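Local coordinates for protein adenylate isopentenyltransferase (Humulus lupulus, PDB 3A8T) that transfers the isopentenyl group of dimethylallyl diphosphate to ATP, ADP or AMP, a step of cytokinin biosynthesis in plants, at residues G227-I232 against E236-F241; G202-L207 against G262-A267; R172-F177 against S334-E339. All blocks are in the same frame, centred on the assembly; numbering follows the deposited sequence.

Contact 1. Residues G227-I232 against E236-F241; sequences GLRKAI and EFDRYF. With ATP (adenosine-5'-triphosphate), chain B.
Charge joins Arg-229 to Asp-238 across the contact. NH2 of the guanidinium lies 2.8 Å from OD2 of the carboxylate in a salt bridge whose hydrogen bond is weak, bent to 118° at the hydrogen although the two planes are only 11° apart. A water makes a second link: it accepts from Arg-229 NH1 at 2.7 Å and donates to Asp-238 OD1 at 2.9 Å. Asp-217 and Asp-215 also pair with this arginine, and Arg-225 with Asp-238, so the long, many-handed guanidinium suits a place among several carboxylates.

Packing is carried by Ile-232 and Glu-236. With CG2 anti to the backbone N, the isoleucine sends that methyl against the glutamate, 3.2 Å from OE2, while CG1 goes the other way and lies 3.7 Å from ATP N3. The carboxylate itself is held by Gly-233 N and Asn-274 ND2. Cut back to an alanine, this residue would lose both branches, and the space between the adenine and Glu-236 would probably be left as a gap.

Backbone bonds hold the nucleotide. Ile-232 N donates to ATP N3 at 2.9 Å and 170°, nearly straight, and Lys-230 O accepts from the ribose O2' at 2.7 Å. Lys-230, Ala-231 and Ile-232 thus form one wall of the ATP site in this P-loop-type isopentenyltransferase, backed by helix 234-243.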
loop_
_atom_site.group_PDB
_atom_site.type_symbol
_atom_site.label_atom_id
_atom_site.label_comp_id
_atom_site.label_asym_id
_atom_site.label_seq_id
_atom_site.Cartn_x
_atom_site.Cartn_y
_atom_site.Cartn_z
ATOM N N GLY A 227 11.144 -1.100 -10.341
ATOM C CA GLY A 227 10.915 -0.073 -9.336
ATOM C C GLY A 227 9.548 0.624 -9.364
ATOM O O GLY A 227 8.501 -0.019 -9.646
ATOM N N LEU A 228 9.577 1.930 -9.058
ATOM C CA LEU A 228 8.373 2.766 -9.054
ATOM C C LEU A 228 7.583 2.663 -10.370
ATOM O O LEU A 228 6.391 2.882 -10.396
ATOM C CB LEU A 228 8.725 4.234 -8.789
ATOM C CG LEU A 228 7.497 5.149 -8.640
ATOM C CD1 LEU A 228 6.672 4.629 -7.519
ATOM C CD2 LEU A 228 7.852 6.573 -8.344
ATOM N N ARG A 229 8.246 2.306 -11.465
ATOM C CA ARG A 229 7.526 2.211 -12.718
ATOM C C ARG A 229 6.600 0.974 -12.767
ATOM O O ARG A 229 5.845 0.807 -13.701
ATOM C CB ARG A 229 8.512 2.284 -13.902
ATOM C CG ARG A 229 9.151 3.634 -13.995
ATOM C CD ARG A 229 9.836 3.904 -15.330
ATOM N NE ARG A 229 8.947 3.676 -16.457
ATOM C CZ ARG A 229 7.955 4.487 -16.843
ATOM N NH1 ARG A 229 7.703 5.639 -16.213
ATOM N NH2 ARG A 229 7.135 4.082 -17.802
ATOM N N LYS A 230 6.676 0.122 -11.744
ATOM C CA LYS A 230 5.787 -1.029 -11.611
ATOM C C LYS A 230 4.406 -0.660 -11.007
ATOM O O LYS A 230 3.470 -1.425 -11.164
ATOM C CB LYS A 230 6.371 -2.082 -10.671
ATOM C CG LYS A 230 7.656 -2.706 -11.145
ATOM C CD LYS A 230 8.137 -3.704 -10.114
ATOM C CE LYS A 230 7.690 -5.088 -10.495
ATOM N NZ LYS A 230 7.967 -6.045 -9.385
ATOM N N ALA A 231 4.304 0.478 -10.317
ATOM C CA ALA A 231 3.087 0.941 -9.642
ATOM C C ALA A 231 1.848 0.813 -10.484
ATOM O O ALA A 231 1.891 1.173 -11.649
ATOM C CB ALA A 231 3.282 2.389 -9.218
ATOM N N ILE A 232 0.738 0.297 -9.934
ATOM C CA ILE A 232 -0.473 0.177 -10.767
ATOM C C ILE A 232 -0.868 1.607 -11.177
ATOM O O ILE A 232 -0.885 2.523 -10.346
ATOM C CB ILE A 232 -1.705 -0.473 -10.044
ATOM C CG1 ILE A 232 -1.396 -1.870 -9.526
ATOM C CG2 ILE A 232 -2.835 -0.607 -11.015
ATOM C CD1 ILE A 232 -0.966 -2.760 -10.524
ATOM N N GLU A 236 -0.653 1.346 -17.350
ATOM C CA GLU A 236 -1.993 1.555 -17.918
ATOM C C GLU A 236 -2.060 2.893 -18.631
ATOM O O GLU A 236 -2.479 2.958 -19.799
ATOM C CB GLU A 236 -3.103 1.457 -16.850
ATOM C CG GLU A 236 -3.206 0.133 -16.138
ATOM C CD GLU A 236 -2.206 -0.032 -14.981
ATOM O OE1 GLU A 236 -1.197 0.728 -14.853
ATOM O OE2 GLU A 236 -2.440 -0.941 -14.164
ATOM N N PHE A 237 -1.637 3.957 -17.959
ATOM C CA PHE A 237 -1.668 5.228 -18.652
ATOM C C PHE A 237 -0.626 5.386 -19.712
ATOM O O PHE A 237 -0.839 6.149 -20.637
ATOM C CB PHE A 237 -1.714 6.413 -17.676
ATOM C CG PHE A 237 -3.144 6.817 -17.350
ATOM C CD1 PHE A 237 -3.976 7.356 -18.364
ATOM C CD2 PHE A 237 -3.733 6.502 -16.100
ATOM C CE1 PHE A 237 -5.355 7.556 -18.139
ATOM C CE2 PHE A 237 -5.097 6.702 -15.875
ATOM C CZ PHE A 237 -5.912 7.224 -16.892
ATOM N N ASP A 238 0.499 4.680 -19.603
ATOM C CA ASP A 238 1.528 4.749 -20.671
ATOM C C ASP A 238 0.873 4.284 -21.994
ATOM O O ASP A 238 1.129 4.825 -23.082
ATOM C CB ASP A 238 2.752 3.866 -20.360
ATOM C CG ASP A 238 3.668 4.476 -19.290
ATOM O OD1 ASP A 238 3.502 5.679 -18.963
ATOM O OD2 ASP A 238 4.561 3.766 -18.765
ATOM N N ARG A 239 -0.002 3.300 -21.904
ATOM C CA ARG A 239 -0.671 2.816 -23.092
ATOM C C ARG A 239 -1.514 3.966 -23.670
ATOM O O ARG A 239 -1.519 4.199 -24.857
ATOM C CB ARG A 239 -1.520 1.631 -22.705
ATOM C CG ARG A 239 -2.258 0.940 -23.810
ATOM C CD ARG A 239 -2.403 -0.541 -23.448
ATOM N NE ARG A 239 -3.226 -1.172 -24.450
ATOM C CZ ARG A 239 -2.807 -1.402 -25.681
ATOM N NH1 ARG A 239 -1.570 -1.087 -26.048
ATOM N NH2 ARG A 239 -3.648 -1.869 -26.571
ATOM N N TYR A 240 -2.197 4.704 -22.808
ATOM C CA TYR A 240 -2.991 5.848 -23.234
ATOM C C TYR A 240 -2.104 6.968 -23.778
ATOM O O TYR A 240 -2.345 7.466 -24.845
ATOM C CB TYR A 240 -3.800 6.375 -22.069
ATOM C CG TYR A 240 -4.504 7.641 -22.367
ATOM C CD1 TYR A 240 -5.761 7.645 -22.967
ATOM C CD2 TYR A 240 -3.934 8.857 -22.041
ATOM C CE1 TYR A 240 -6.435 8.819 -23.227
ATOM C CE2 TYR A 240 -4.612 10.047 -22.301
ATOM C CZ TYR A 240 -5.861 10.019 -22.889
ATOM O OH TYR A 240 -6.525 11.203 -23.098
ATOM N N PHE A 241 -1.068 7.362 -23.050
ATOM C CA PHE A 241 -0.205 8.432 -23.536
ATOM C C PHE A 241 0.506 8.007 -24.848
ATOM O O PHE A 241 0.965 8.823 -25.619
ATOM C CB PHE A 241 0.851 8.801 -22.470
ATOM C CG PHE A 241 0.282 9.328 -21.191
ATOM C CD1 PHE A 241 -0.609 10.392 -21.181
ATOM C CD2 PHE A 241 0.671 8.790 -19.955
ATOM C CE1 PHE A 241 -1.099 10.915 -19.964
ATOM C CE2 PHE A 241 0.157 9.341 -18.731
ATOM C CZ PHE A 241 -0.706 10.381 -18.751
HETATM P PG ATP B . 5.482 -9.528 -5.984
HETATM O O1G ATP B . 6.818 -9.917 -5.433
HETATM O O2G ATP B . 5.746 -8.563 -7.271
HETATM O O3G ATP B . 4.673 -10.834 -6.482
HETATM P PB ATP B . 5.220 -8.389 -3.489
HETATM O O1B ATP B . 5.002 -9.371 -2.471
HETATM O O2B ATP B . 6.750 -8.253 -3.715
HETATM O O3B ATP B . 4.499 -8.792 -4.856
HETATM P PA ATP B . 3.237 -6.384 -3.465
HETATM O O1A ATP B . 2.173 -7.372 -3.560
HETATM O O2A ATP B . 2.747 -5.281 -2.379
HETATM O O3A ATP B . 4.683 -6.963 -2.923
HETATM O "O5'" ATP B . 3.419 -5.526 -4.834
HETATM C "C5'" ATP B . 3.343 -6.301 -5.999
HETATM C "C4'" ATP B . 2.983 -5.354 -7.127
HETATM O "O4'" ATP B . 1.731 -4.729 -6.821
HETATM C "C3'" ATP B . 3.967 -4.174 -7.321
HETATM O "O3'" ATP B . 5.041 -4.545 -8.181
HETATM C "C2'" ATP B . 3.056 -3.083 -7.908
HETATM O "O2'" ATP B . 2.959 -3.227 -9.283
HETATM C "C1'" ATP B . 1.712 -3.313 -7.258
HETATM N N9 ATP B . 1.530 -2.404 -6.093
HETATM C C8 ATP B . 1.770 -2.709 -4.754
HETATM N N7 ATP B . 1.605 -1.642 -3.998
HETATM C C5 ATP B . 1.247 -0.588 -4.784
HETATM C C6 ATP B . 0.939 0.816 -4.581
HETATM N N6 ATP B . 0.973 1.405 -3.342
HETATM N N1 ATP B . 0.615 1.556 -5.662
HETATM C C2 ATP B . 0.572 1.028 -6.878
HETATM N N3 ATP B . 0.850 -0.255 -7.120
HETATM C C4 ATP B . 1.187 -1.085 -6.145
HETATM O O HOH W 1 5.692 6.863 -17.503
#

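Contact 2. Residues G202-L207 against G262-A267; sequences GMFDEL and GAFEEA
An edge-to-face aromatic pair bridges two helices in the helical part of the enzyme, outside the parallel sheet: Phe-204, in the first turn of helix 203-210, meets Phe-264 of the long helix 257-289. The edge of Phe-264 is directed at the face of Phe-204, with ring centroids 5.6 Å apart and planes at 67°. One atom does the touching on the Phe-264 side. Its CE1 lies 3.8 Å from Phe-204 CD1 and 3.9 Å from Phe-204 CE1, so it nears the CD1-CE1 side of the ring obliquely. The tilted arrangement is consistent with the usual attraction of edge-to-face pairs, in which the slightly positive C-H rim of one ring meets the electron-rich face of the other, though the closest atoms meet at a slant.

Phenylalanine suits both places because the helices stand well apart: the CA atoms of Phe-204 and Phe-264 are 10.1 Å from each other, and two long flat groups span what short side chains could not. In Phe-264 the ring is anti to the backbone N (chi1 -167°), which carries it out from the helix until its far edge reaches Phe-204. Helix 203-210 starts just after Gly-202, its N-cap.

Helix 234-243 packs against both helices: its Phe-237 meets both rings, edge-to-face with Phe-204, and its Tyr-240 adds another edge-to-face partner for Phe-264.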
loop_
_atom_site.group_PDB
_atom_site.type_symbol
_atom_site.label_atom_id
_atom_site.label_comp_id
_atom_site.label_asym_id
_atom_site.label_seq_id
_atom_site.Cartn_x
_atom_site.Cartn_y
_atom_site.Cartn_z
ATOM N N GLY A 202 -6.255 14.110 -8.894
ATOM C CA GLY A 202 -5.252 14.541 -9.842
ATOM C C GLY A 202 -4.250 13.467 -10.236
ATOM O O GLY A 202 -3.140 13.786 -10.693
ATOM N N MET A 203 -4.618 12.196 -10.062
ATOM C CA MET A 203 -3.702 11.133 -10.438
ATOM C C MET A 203 -3.214 11.195 -11.906
ATOM O O MET A 203 -2.058 10.941 -12.173
ATOM C CB MET A 203 -4.336 9.774 -10.166
ATOM C CG MET A 203 -3.561 8.593 -10.709
ATOM S SD MET A 203 -4.524 7.090 -10.700
ATOM C CE MET A 203 -3.406 5.941 -10.124
ATOM N N PHE A 204 -4.104 11.524 -12.827
ATOM C CA PHE A 204 -3.810 11.596 -14.241
ATOM C C PHE A 204 -2.755 12.657 -14.588
ATOM O O PHE A 204 -1.840 12.414 -15.355
ATOM C CB PHE A 204 -5.120 11.812 -15.018
ATOM C CG PHE A 204 -4.926 12.128 -16.486
ATOM C CD1 PHE A 204 -4.636 11.111 -17.408
ATOM C CD2 PHE A 204 -4.982 13.457 -16.934
ATOM C CE1 PHE A 204 -4.393 11.389 -18.777
ATOM C CE2 PHE A 204 -4.735 13.790 -18.331
ATOM C CZ PHE A 204 -4.443 12.762 -19.244
ATOM N N ASP A 205 -2.870 13.831 -14.009
ATOM C CA ASP A 205 -1.906 14.878 -14.244
ATOM C C ASP A 205 -0.590 14.506 -13.635
ATOM O O ASP A 205 0.425 14.865 -14.115
ATOM C CB ASP A 205 -2.425 16.140 -13.617
ATOM C CG ASP A 205 -3.749 16.521 -14.209
ATOM O OD1 ASP A 205 -3.782 16.935 -15.393
ATOM O OD2 ASP A 205 -4.771 16.375 -13.513
ATOM N N GLU A 206 -0.627 13.764 -12.558
ATOM C CA GLU A 206 0.593 13.330 -11.881
ATOM C C GLU A 206 1.335 12.381 -12.823
ATOM O O GLU A 206 2.544 12.477 -13.022
ATOM C CB GLU A 206 0.202 12.596 -10.586
ATOM C CG GLU A 206 1.346 12.175 -9.709
ATOM C CD GLU A 206 0.900 11.361 -8.491
ATOM O OE1 GLU A 206 0.487 10.189 -8.665
ATOM O OE2 GLU A 206 0.964 11.906 -7.364
ATOM N N LEU A 207 0.579 11.471 -13.430
ATOM C CA LEU A 207 1.160 10.494 -14.321
ATOM C C LEU A 207 1.585 11.151 -15.631
ATOM O O LEU A 207 2.575 10.741 -16.234
ATOM C CB LEU A 207 0.148 9.351 -14.550
ATOM C CG LEU A 207 -0.275 8.434 -13.380
ATOM C CD1 LEU A 207 -1.481 7.719 -13.760
ATOM C CD2 LEU A 207 0.812 7.387 -13.014
ATOM N N GLY A 262 -12.340 6.167 -25.633
ATOM C CA GLY A 262 -12.257 4.728 -25.488
ATOM C C GLY A 262 -10.908 4.393 -24.824
ATOM O O GLY A 262 -10.855 3.552 -23.935
ATOM N N ALA A 263 -9.820 5.065 -25.204
ATOM C CA ALA A 263 -8.541 4.720 -24.609
ATOM C C ALA A 263 -8.467 5.120 -23.150
ATOM O O ALA A 263 -7.949 4.394 -22.334
ATOM C CB ALA A 263 -7.407 5.340 -25.397
ATOM N N PHE A 264 -9.031 6.266 -22.827
ATOM C CA PHE A 264 -9.028 6.730 -21.460
ATOM C C PHE A 264 -9.772 5.748 -20.562
ATOM O O PHE A 264 -9.287 5.298 -19.521
ATOM C CB PHE A 264 -9.730 8.070 -21.371
ATOM C CG PHE A 264 -9.497 8.761 -20.077
ATOM C CD1 PHE A 264 -8.296 9.446 -19.865
ATOM C CD2 PHE A 264 -10.400 8.613 -19.029
ATOM C CE1 PHE A 264 -7.998 9.958 -18.649
ATOM C CE2 PHE A 264 -10.110 9.119 -17.789
ATOM C CZ PHE A 264 -8.908 9.795 -17.584
ATOM N N GLU A 265 -10.986 5.458 -20.989
ATOM C CA GLU A 265 -11.886 4.580 -20.312
ATOM C C GLU A 265 -11.224 3.242 -20.086
ATOM O O GLU A 265 -11.301 2.710 -18.993
ATOM C CB GLU A 265 -13.159 4.484 -21.177
ATOM C CG GLU A 265 -14.253 3.540 -20.722
ATOM C CD GLU A 265 -15.437 3.438 -21.761
ATOM O OE1 GLU A 265 -16.383 2.618 -21.540
ATOM O OE2 GLU A 265 -15.412 4.175 -22.792
ATOM N N GLU A 266 -10.569 2.714 -21.117
ATOM C CA GLU A 266 -9.877 1.427 -21.051
ATOM C C GLU A 266 -8.724 1.483 -20.019
ATOM O O GLU A 266 -8.504 0.540 -19.280
ATOM C CB GLU A 266 -9.313 1.021 -22.448
ATOM C CG GLU A 266 -7.902 0.397 -22.368
ATOM C CD GLU A 266 -7.339 -0.251 -23.670
ATOM O OE1 GLU A 266 -6.866 0.482 -24.587
ATOM O OE2 GLU A 266 -7.353 -1.507 -23.755
ATOM N N ALA A 267 -7.974 2.576 -19.998
ATOM C CA ALA A 267 -6.891 2.701 -19.043
ATOM C C ALA A 267 -7.513 2.597 -17.628
ATOM O O ALA A 267 -7.075 1.776 -16.788
ATOM C CB ALA A 267 -6.190 4.005 -19.260
#

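Contact 3. Residues R172-F177 against S334-E339; sequences RYDCCF and SRFLDE
Phe-336, near the end of the last helix, lays its ring against strand 174-177, and its contacts can be followed outward from CB. CB heads toward the strand and, with CG anti to the backbone N (chi1 168°), the ring reaches the strand backbone. At CG the first partner appears: Cys-176 CB, 3.6 Å away. The same methylene stays almost equally near every ring carbon because it stands over the ring centre, 3.4 Å from the centroid and only 3° off the normal, a CH-pi contact of nearly ideal placement. Cys-176 SG sits over the same face, 4.6 Å from the centroid and 24° off the normal, a sulfur-aromatic contact. Cysteine fits here because its small CB can settle close on the ring while its polarisable sulfur lies above the same face, farther out.

Beyond CG, CE1 passes the side chain of Asp-174, 4.0 Å from OD2, with the carboxylate turned well out of the ring plane. The outermost atom, CZ, meets the backbone: Asp-174 O lies 3.1 Å from it, at the ring edge and in the ring plane.

Strand and helix run nearly antiparallel, with axes 9.7 Å apart, a distance that the ring of Phe-336 spans. Lys-41, from the neighbouring strand 41-46, forms a salt bridge with Asp-174 OD2, a cation-pi contact with Phe-336 and a hydrogen bond to Phe-336 O.

The chemistry is thus divided around one ring: carbon and sulfur lie on its face, while the carbonyl oxygen faces its C-H rim, where the weak positive charge of the edge would probably make that oxygen welcome. Across the two segments the contact is one of dispersion and weak electrostatics; the full charge comes from Lys-41.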
loop_
_atom_site.group_PDB
_atom_site.type_symbol
_atom_site.label_atom_id
_atom_site.label_comp_id
_atom_site.label_asym_id
_atom_site.label_seq_id
_atom_site.Cartn_x
_atom_site.Cartn_y
_atom_site.Cartn_z
ATOM N N ARG A 172 12.955 -13.217 13.445
ATOM C CA ARG A 172 13.960 -12.364 14.005
ATOM C C ARG A 172 13.412 -11.607 15.189
ATOM O O ARG A 172 14.138 -11.345 16.135
ATOM C CB ARG A 172 14.364 -11.391 12.919
ATOM C CG ARG A 172 15.779 -11.000 12.899
ATOM C CD ARG A 172 16.062 -10.544 11.503
ATOM N NE ARG A 172 17.004 -9.446 11.520
ATOM C CZ ARG A 172 16.970 -8.444 10.665
ATOM N NH1 ARG A 172 16.041 -8.407 9.734
ATOM N NH2 ARG A 172 17.872 -7.478 10.755
ATOM N N TYR A 173 12.131 -11.253 15.141
ATOM C CA TYR A 173 11.559 -10.488 16.213
ATOM C C TYR A 173 10.440 -11.199 16.957
ATOM O O TYR A 173 10.042 -12.301 16.644
ATOM C CB TYR A 173 11.005 -9.183 15.649
ATOM C CG TYR A 173 11.971 -8.390 14.819
ATOM C CD1 TYR A 173 13.014 -7.677 15.400
ATOM C CD2 TYR A 173 11.889 -8.417 13.427
ATOM C CE1 TYR A 173 13.959 -7.009 14.598
ATOM C CE2 TYR A 173 12.824 -7.771 12.631
ATOM C CZ TYR A 173 13.848 -7.069 13.215
ATOM O OH TYR A 173 14.714 -6.399 12.391
ATOM N N ASP A 174 9.937 -10.521 17.966
ATOM C CA ASP A 174 8.826 -10.987 18.750
ATOM C C ASP A 174 7.662 -10.222 18.102
ATOM O O ASP A 174 7.386 -9.066 18.444
ATOM C CB ASP A 174 9.030 -10.525 20.185
ATOM C CG ASP A 174 7.886 -10.890 21.075
ATOM O OD1 ASP A 174 7.154 -11.851 20.729
ATOM O OD2 ASP A 174 7.744 -10.232 22.132
ATOM N N CYS A 175 6.990 -10.871 17.165
ATOM C CA CYS A 175 5.909 -10.238 16.420
ATOM C C CYS A 175 4.466 -10.397 16.879
ATOM O O CYS A 175 4.082 -11.418 17.431
ATOM C CB CYS A 175 5.948 -10.723 14.970
ATOM S SG CYS A 175 7.449 -10.500 14.121
ATOM N N CYS A 176 3.668 -9.367 16.614
ATOM C CA CYS A 176 2.232 -9.397 16.857
ATOM C C CYS A 176 1.761 -9.021 15.447
ATOM O O CYS A 176 2.206 -8.035 14.883
ATOM C CB CYS A 176 1.786 -8.346 17.876
ATOM S SG CYS A 176 -0.021 -8.231 18.058
ATOM N N PHE A 177 0.882 -9.833 14.877
ATOM C CA PHE A 177 0.402 -9.626 13.532
ATOM C C PHE A 177 -1.047 -9.246 13.525
ATOM O O PHE A 177 -1.870 -10.042 13.916
ATOM C CB PHE A 177 0.495 -10.922 12.727
ATOM C CG PHE A 177 1.873 -11.461 12.557
ATOM C CD1 PHE A 177 2.740 -10.914 11.620
ATOM C CD2 PHE A 177 2.305 -12.552 13.312
ATOM C CE1 PHE A 177 4.024 -11.439 11.430
ATOM C CE2 PHE A 177 3.590 -13.089 13.138
ATOM C CZ PHE A 177 4.447 -12.528 12.196
ATOM N N SER A 334 -2.129 -4.022 23.472
ATOM C CA SER A 334 -2.025 -3.839 24.895
ATOM C C SER A 334 -1.524 -5.129 25.566
ATOM O O SER A 334 -0.623 -5.099 26.395
ATOM C CB SER A 334 -3.403 -3.487 25.411
ATOM O OG SER A 334 -3.291 -2.709 26.558
ATOM N N ARG A 335 -2.081 -6.276 25.209
ATOM C CA ARG A 335 -1.600 -7.482 25.855
ATOM C C ARG A 335 -0.210 -7.928 25.396
ATOM O O ARG A 335 0.524 -8.586 26.137
ATOM C CB ARG A 335 -2.614 -8.584 25.658
ATOM C CG ARG A 335 -3.932 -8.236 26.309
ATOM C CD ARG A 335 -4.991 -9.188 25.818
ATOM N NE ARG A 335 -6.313 -8.878 26.318
ATOM C CZ ARG A 335 -7.415 -9.288 25.707
ATOM N NH1 ARG A 335 -7.285 -9.999 24.583
ATOM N NH2 ARG A 335 -8.634 -9.008 26.215
ATOM N N PHE A 336 0.127 -7.558 24.169
ATOM C CA PHE A 336 1.391 -7.869 23.528
ATOM C C PHE A 336 2.481 -6.996 24.172
ATOM O O PHE A 336 3.643 -7.408 24.286
ATOM C CB PHE A 336 1.275 -7.528 22.037
ATOM C CG PHE A 336 2.584 -7.517 21.298
ATOM C CD1 PHE A 336 3.346 -8.679 21.173
ATOM C CD2 PHE A 336 3.017 -6.359 20.636
ATOM C CE1 PHE A 336 4.513 -8.713 20.402
ATOM C CE2 PHE A 336 4.206 -6.373 19.843
ATOM C CZ PHE A 336 4.944 -7.559 19.733
ATOM N N LEU A 337 2.125 -5.787 24.589
ATOM C CA LEU A 337 3.130 -4.937 25.190
ATOM C C LEU A 337 3.497 -5.319 26.626
ATOM O O LEU A 337 4.568 -4.953 27.141
ATOM C CB LEU A 337 2.693 -3.493 25.105
ATOM C CG LEU A 337 2.714 -3.049 23.655
ATOM C CD1 LEU A 337 2.402 -1.575 23.571
ATOM C CD2 LEU A 337 4.080 -3.349 23.054
ATOM N N ASP A 338 2.611 -6.069 27.263
ATOM C CA ASP A 338 2.860 -6.523 28.612
ATOM C C ASP A 338 3.813 -7.715 28.628
ATOM O O ASP A 338 5.011 -7.561 28.916
ATOM C CB ASP A 338 1.549 -6.892 29.276
ATOM C CG ASP A 338 1.023 -5.780 30.120
ATOM O OD1 ASP A 338 1.398 -5.712 31.324
ATOM O OD2 ASP A 338 0.251 -4.957 29.571
ATOM N N GLU A 339 3.304 -8.903 28.323
ATOM C CA GLU A 339 4.180 -10.059 28.352
ATOM C C GLU A 339 4.871 -10.211 27.016
ATOM O O GLU A 339 6.081 -9.889 26.936
ATOM C CB GLU A 339 3.405 -11.340 28.683
ATOM C CG GLU A 339 2.854 -11.427 30.117
ATOM C CD GLU A 339 1.581 -10.601 30.336
ATOM O OE1 GLU A 339 1.671 -9.356 30.439
ATOM O OE2 GLU A 339 0.485 -11.202 30.398
ATOM O OXT GLU A 339 4.181 -10.642 26.065
#

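Contacts 1 and 2 share one helical region. Helix 234-243, which supplies half of contact 1, packs against both helices of contact 2, and the two touch where Phe-237 CD2 meets Leu-207 CD1 at 3.5 Å. Contact 3 stands on the opposite side of the chain's centre, its centre about 39 Å from that of contact 1, and ties the C-terminal helix to the sheet. Contact 1 is buried and beside ATP, and relies on charge and a water; contact 2 is a surface pair of rings alone; contact 3, partly buried, mixes ring, sulfur and carbonyl. Along the chain, contact 1 nests within contact 2, and both within contact 3.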